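PDB 6OWN: replicative DNA helicase from Mycobacterium smegmatis, which carries an intein, the deposited splicing domain, that excises itself from the DnaB helicase precursor in a protein splicing reaction reversibly inhibited by zinc. Local coordinates for residues P68-V73 with G82-V87. Numbering follows the deposited sequence.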
# COMPACT_ATOMS: atom_id res chain seq x y z
N PRO A 68 -7.78 2.13 2.83
CA PRO A 68 -9.15 2.61 2.62
C PRO A 68 -10.15 1.45 2.66
O PRO A 68 -10.25 0.68 1.70
CB PRO A 68 -9.09 3.27 1.24
CG PRO A 68 -8.02 2.46 0.51
CD PRO A 68 -7.02 2.02 1.57
N THR A 69 -10.88 1.33 3.75
CA THR A 69 -11.87 0.27 3.88
C THR A 69 -13.29 0.82 3.79
O THR A 69 -13.53 2.04 3.77
CB THR A 69 -11.69 -0.52 5.18
OG1 THR A 69 -12.18 0.24 6.29
CG2 THR A 69 -10.23 -0.88 5.39
N GLU A 70 -14.26 -0.10 3.75
CA GLU A 70 -15.67 0.30 3.72
C GLU A 70 -16.09 1.01 5.00
O GLU A 70 -17.11 1.72 5.01
CB GLU A 70 -16.56 -0.92 3.47
CG GLU A 70 -16.54 -1.96 4.59
CD GLU A 70 -15.49 -3.05 4.37
OE1 GLU A 70 -14.29 -2.73 4.46
OE2 GLU A 70 -15.87 -4.21 4.11
N HIS A 71 -15.34 0.85 6.08
CA HIS A 71 -15.58 1.55 7.33
C HIS A 71 -14.78 2.85 7.42
O HIS A 71 -14.82 3.50 8.47
CB HIS A 71 -15.25 0.65 8.51
CG HIS A 71 -15.83 -0.73 8.41
ND1 HIS A 71 -15.06 -1.86 8.27
CD2 HIS A 71 -17.12 -1.15 8.41
CE1 HIS A 71 -15.85 -2.92 8.20
NE2 HIS A 71 -17.10 -2.52 8.28
N GLY A 72 -14.07 3.22 6.36
CA GLY A 72 -13.17 4.35 6.40
C GLY A 72 -11.72 3.89 6.45
O GLY A 72 -11.39 2.72 6.26
N VAL A 73 -10.85 4.86 6.72
CA VAL A 73 -9.42 4.59 6.79
C VAL A 73 -9.12 3.78 8.04
O VAL A 73 -9.53 4.15 9.15
CB VAL A 73 -8.64 5.92 6.78
CG1 VAL A 73 -7.14 5.68 7.00
CG2 VAL A 73 -8.87 6.65 5.48
N GLY A 82 -12.25 -10.04 6.42
CA GLY A 82 -13.60 -9.66 6.08
C GLY A 82 -13.72 -8.26 5.52
O GLY A 82 -14.60 -8.02 4.69
N MET A 83 -12.86 -7.34 5.95
CA MET A 83 -12.86 -6.00 5.38
C MET A 83 -12.42 -6.03 3.92
O MET A 83 -11.83 -7.00 3.44
CB MET A 83 -11.93 -5.08 6.18
CG MET A 83 -12.31 -4.88 7.63
SD MET A 83 -11.14 -3.80 8.46
CE MET A 83 -12.01 -3.43 9.98
N HIS A 84 -12.73 -4.95 3.21
CA HIS A 84 -12.31 -4.75 1.83
C HIS A 84 -11.51 -3.46 1.74
O HIS A 84 -11.64 -2.56 2.57
CB HIS A 84 -13.52 -4.68 0.88
CG HIS A 84 -14.45 -5.85 0.97
ND1 HIS A 84 -15.15 -6.15 2.12
CD2 HIS A 84 -14.80 -6.78 0.06
CE1 HIS A 84 -15.88 -7.23 1.92
NE2 HIS A 84 -15.69 -7.63 0.67
N THR A 85 -10.66 -3.37 0.71
CA THR A 85 -9.97 -2.13 0.37
C THR A 85 -10.63 -1.54 -0.87
O THR A 85 -10.60 -2.15 -1.94
CB THR A 85 -8.47 -2.37 0.13
OG1 THR A 85 -8.31 -3.37 -0.87
CG2 THR A 85 -7.80 -2.83 1.42
N VAL A 86 -11.22 -0.35 -0.72
CA VAL A 86 -12.09 0.23 -1.72
C VAL A 86 -11.57 1.60 -2.12
O VAL A 86 -10.73 2.19 -1.45
CB VAL A 86 -13.54 0.34 -1.23
CG1 VAL A 86 -14.08 -1.03 -0.87
CG2 VAL A 86 -13.61 1.27 -0.04
N VAL A 87 -12.09 2.11 -3.24
CA VAL A 87 -11.72 3.43 -3.74
C VAL A 87 -12.84 4.45 -3.58
O VAL A 87 -12.59 5.65 -3.81
CB VAL A 87 -11.28 3.38 -5.22
CG1 VAL A 87 -10.17 2.35 -5.40
CG2 VAL A 87 -12.46 3.06 -6.13
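Glu70 reaches from a beta hairpin to His84, joining the type I turn Thr69 to Gly72 of this all-beta intein domain to the short, weakly bonded strand 84-85. That strand lies at the edge of a sheet beside strand 103-111. From CB, the Glu70 chain starts with CG between the backbone N and the carbonyl carbon (chi1 65°). CG lies over the centre of the neighbouring His71 ring. The chain then bends at chi2, and the carboxylate carbon CD comes within 3.5 Å of His84 N. OE1 accepts the backbone N-H of His84 through its syn lone pair, with OE1 to N at 3.0 Å and an almost straight bond (177°). OE2 accepts from the ring: His84 ND1 is 2.9 Å from OE2, on the syn side but 32° out of the carboxylate plane. The bond to ND1 should help fix the rotation of the ring, while the bond to the backbone N holds the carboxylate against the strand. A carboxylate this close to ND1 would favour a proton on that nitrogen. Beyond Glu70, the Met83 methyl CE sits 3.8 Å from His71 ND1. Thr69 OG1 accepts from His71 N in an ST turn and donates to Gly72 O. Farther along the segment, Val86 N donates to Pro68 O at 2.8 Å, and Val86 CG2 rests 3.9 Å from Thr69 C.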